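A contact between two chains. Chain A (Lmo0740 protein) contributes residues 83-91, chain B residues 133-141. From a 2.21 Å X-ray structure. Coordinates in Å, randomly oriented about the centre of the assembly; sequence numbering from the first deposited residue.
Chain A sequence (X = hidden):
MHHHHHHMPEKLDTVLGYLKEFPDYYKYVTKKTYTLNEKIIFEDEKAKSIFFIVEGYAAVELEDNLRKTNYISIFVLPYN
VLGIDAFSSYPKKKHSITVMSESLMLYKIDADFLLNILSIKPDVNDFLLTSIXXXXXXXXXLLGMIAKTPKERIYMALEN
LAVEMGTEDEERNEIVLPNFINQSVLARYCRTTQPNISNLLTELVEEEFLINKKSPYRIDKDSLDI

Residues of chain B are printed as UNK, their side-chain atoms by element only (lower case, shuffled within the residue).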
# COMPACT_ATOMS: atom_id res chain seq x y z
N GLY A 83 0.72 -4.86 -11.64
CA GLY A 83 -0.39 -5.71 -11.97
C GLY A 83 -0.77 -6.69 -10.88
O GLY A 83 -1.49 -7.66 -11.15
N ILE A 84 -0.29 -6.49 -9.66
CA ILE A 84 -0.69 -7.41 -8.55
C ILE A 84 -2.15 -7.14 -8.18
O ILE A 84 -2.89 -8.04 -7.81
CB ILE A 84 0.15 -7.29 -7.27
CG1 ILE A 84 1.65 -7.40 -7.58
CG2 ILE A 84 -0.29 -8.34 -6.25
CD1 ILE A 84 2.22 -8.77 -7.68
N ASP A 85 -2.54 -5.88 -8.33
CA ASP A 85 -3.92 -5.43 -8.16
C ASP A 85 -4.94 -6.25 -8.90
O ASP A 85 -6.07 -6.41 -8.44
CB ASP A 85 -4.04 -3.97 -8.61
CG ASP A 85 -3.31 -3.02 -7.71
OD1 ASP A 85 -3.03 -3.38 -6.54
OD2 ASP A 85 -3.02 -1.89 -8.15
N ALA A 86 -4.54 -6.81 -10.02
CA ALA A 86 -5.46 -7.59 -10.82
C ALA A 86 -5.87 -8.91 -10.20
O ALA A 86 -6.83 -9.55 -10.65
CB ALA A 86 -4.82 -7.85 -12.17
N PHE A 87 -5.12 -9.35 -9.20
CA PHE A 87 -5.46 -10.55 -8.48
C PHE A 87 -6.43 -10.28 -7.35
O PHE A 87 -6.92 -11.20 -6.74
CB PHE A 87 -4.19 -11.20 -7.94
CG PHE A 87 -3.34 -11.77 -9.03
CD1 PHE A 87 -2.53 -10.96 -9.79
CD2 PHE A 87 -3.42 -13.13 -9.32
CE1 PHE A 87 -1.78 -11.48 -10.83
CE2 PHE A 87 -2.66 -13.66 -10.35
CZ PHE A 87 -1.84 -12.84 -11.10
N SER A 88 -6.71 -9.03 -7.08
CA SER A 88 -7.49 -8.69 -5.90
C SER A 88 -8.94 -9.02 -6.09
O SER A 88 -9.48 -8.75 -7.15
CB SER A 88 -7.43 -7.20 -5.61
OG SER A 88 -8.35 -6.54 -6.46
N SER A 89 -9.57 -9.51 -5.03
CA SER A 89 -10.98 -9.81 -5.01
C SER A 89 -11.91 -8.59 -5.14
O SER A 89 -13.09 -8.75 -5.38
CB SER A 89 -11.31 -10.55 -3.72
OG SER A 89 -11.16 -9.69 -2.62
N TYR A 90 -11.36 -7.38 -5.01
CA TYR A 90 -12.10 -6.12 -5.09
C TYR A 90 -12.12 -5.80 -6.58
O TYR A 90 -11.73 -6.64 -7.40
CB TYR A 90 -11.33 -4.97 -4.37
CG TYR A 90 -11.21 -5.08 -2.85
CD1 TYR A 90 -10.67 -6.21 -2.25
CD2 TYR A 90 -11.57 -4.03 -2.01
CE1 TYR A 90 -10.54 -6.32 -0.88
CE2 TYR A 90 -11.43 -4.12 -0.63
CZ TYR A 90 -10.93 -5.29 -0.06
OH TYR A 90 -10.79 -5.45 1.31
N PRO A 91 -12.59 -4.59 -6.97
CA PRO A 91 -12.58 -4.25 -8.40
C PRO A 91 -11.63 -3.11 -8.79
O PRO A 91 -11.39 -2.21 -8.00
CB PRO A 91 -14.04 -3.82 -8.64
CG PRO A 91 -14.56 -3.41 -7.29
CD PRO A 91 -13.52 -3.70 -6.25
N UNK B 133 -2.73 -8.36 -3.06
CA UNK B 133 -3.59 -7.54 -3.94
C UNK B 133 -4.65 -6.84 -3.15
O UNK B 133 -4.86 -5.64 -3.32
c UNK B 133 -4.22 -8.40 -5.01
N UNK B 134 -5.30 -7.54 -2.23
CA UNK B 134 -6.35 -6.88 -1.43
C UNK B 134 -5.78 -5.84 -0.47
O UNK B 134 -6.43 -4.86 -0.18
c UNK B 134 -7.18 -7.90 -0.66
c UNK B 134 -8.05 -8.74 -1.58
o UNK B 134 -8.30 -8.30 -2.71
o UNK B 134 -8.49 -9.82 -1.16
N UNK B 135 -4.56 -6.02 0.02
CA UNK B 135 -4.00 -5.01 0.94
C UNK B 135 -3.66 -3.77 0.14
O UNK B 135 -3.95 -2.65 0.59
c UNK B 135 -2.77 -5.50 1.70
c UNK B 135 -3.20 -6.59 2.63
c UNK B 135 -2.17 -4.37 2.54
N UNK B 136 -3.07 -3.97 -1.03
CA UNK B 136 -2.86 -2.88 -1.98
C UNK B 136 -4.10 -2.07 -2.28
O UNK B 136 -4.07 -0.84 -2.23
c UNK B 136 -0.93 -3.83 -3.23
c UNK B 136 -0.08 -3.36 -2.26
c UNK B 136 1.72 -4.64 -3.14
c UNK B 136 -2.34 -3.40 -3.29
c UNK B 136 -0.45 -4.72 -4.15
c UNK B 136 1.24 -3.76 -2.21
c UNK B 136 0.87 -5.12 -4.11
N UNK B 137 -5.17 -2.77 -2.61
CA UNK B 137 -6.43 -2.07 -2.92
C UNK B 137 -6.84 -1.23 -1.72
O UNK B 137 -7.21 -0.10 -1.89
c UNK B 137 -7.53 -3.06 -3.29
N UNK B 138 -6.71 -1.75 -0.49
CA UNK B 138 -7.09 -0.96 0.67
C UNK B 138 -6.15 0.22 0.91
O UNK B 138 -6.57 1.30 1.30
n UNK B 138 -7.23 -3.05 6.22
n UNK B 138 -8.01 -3.34 4.10
c UNK B 138 -7.19 -1.86 1.88
c UNK B 138 -7.23 -3.73 5.10
n UNK B 138 -6.40 -4.74 4.94
c UNK B 138 -8.29 -2.90 1.77
c UNK B 138 -8.07 -3.99 2.78
N UNK B 139 -4.88 0.05 0.59
CA UNK B 139 -3.92 1.14 0.64
C UNK B 139 -4.33 2.29 -0.30
O UNK B 139 -4.32 3.45 0.08
c UNK B 139 -0.24 -1.42 2.19
c UNK B 139 -2.51 0.66 0.27
c UNK B 139 -2.22 -0.56 2.55
c UNK B 139 -1.84 -0.18 1.31
n UNK B 139 -1.21 -1.32 3.07
n UNK B 139 -0.61 -0.77 1.10
N UNK B 140 -4.66 1.96 -1.53
CA UNK B 140 -5.13 2.95 -2.49
C UNK B 140 -6.36 3.66 -2.02
O UNK B 140 -6.46 4.85 -2.19
c UNK B 140 -1.87 1.97 -6.17
c UNK B 140 -5.41 2.29 -3.82
c UNK B 140 -2.32 0.89 -5.42
c UNK B 140 -4.18 2.17 -4.64
c UNK B 140 -3.73 3.26 -5.40
o UNK B 140 -0.74 1.84 -6.92
c UNK B 140 -3.48 1.01 -4.68
c UNK B 140 -2.57 3.17 -6.17
N UNK B 141 -7.29 2.96 -1.43
CA UNK B 141 -8.49 3.62 -0.96
C UNK B 141 -8.11 4.68 0.08
O UNK B 141 -8.54 5.84 0.00
c UNK B 141 -9.47 2.61 -0.39

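Position 133 of chain B opens the helical stretch with a single side-chain carbon beyond CA. That carbon, CB, points toward chain A and lies 3.1 Å from A:Ile84 O, 3.3 Å from A:Ser88 N and 3.5 Å from A:Ser88 CB, so the short turn of chain A folds closely around it. One carbon alone identifies B:Ala133.

Position 134 carries two carbons, the second bearing two oxygens, one of them 2.9 Å from A:Ser89 N and the other 3.0 Å from A:Ser89 OG. A carboxylate one carbon removed from CA makes this B:Asp134. Its OD1 accepts a weak hydrogen bond from A:Ser89 N, with an angle of 129° at the hydrogen. OD2 is an acceptor within reach of A:Ser89 OG, although that hydroxyl proton has another choice.

At position 135 one carbon branches into two more, and the group points away from chain A without touching it: B:Val135.

Position 136 has one carbon followed by a ring of six carbons with no heteroatom. The edge of the ring meets A:Ile84, with one ring carbon 3.9 Å from A:Ile84 CB, while the position's own CB lies 3.3 Å from A:Asp85 OD1. That oxygen is buried by the contact and finds no polar partner. The plain six-carbon ring identifies B:Phe136.

Position 137 again shows a lone carbon, 4.2 Å from A:Tyr90 CG and over one face of that ring. It is B:Ala137.

Three carbons, a nitrogen and a carbon carrying two further nitrogens extend from position 138, and the third carbon of the chain approaches A:Tyr90 OH at 3.4 Å. This guanidinium chain is B:Arg138, and its nitrogens are hydrogen-bonded elsewhere in the structure.

Position 139 bears one carbon and a five-membered ring of three carbons and two nitrogens, out of reach of the chain A stretch: B:His139.

At position 140 a six-carbon ring on one carbon bears an oxygen, and one ring carbon lies 4.0 Å from A:Asp85 OD2: B:Tyr140.

Position 141, with one carbon and no contact, is B:Ala141.

The contact thus sets a helix against a 3-10 turn and the loop that follows it, burying 494 Å² in all. The small B:Ala133 lets the helix backbone come close, its CA 4.5 Å from A:Ser88 CA. Within chain A, A:Ser88 OG donates to A:Asp85 O at 3.0 Å, tying the serine back to the turn. Around this close approach, B:Phe136 packs on A:Ile84, A:Tyr90 covers B:Ala137, and B:Asp134 supplies the polar link to A:Ser89.

Chain B (133-141) ADVFARHYA
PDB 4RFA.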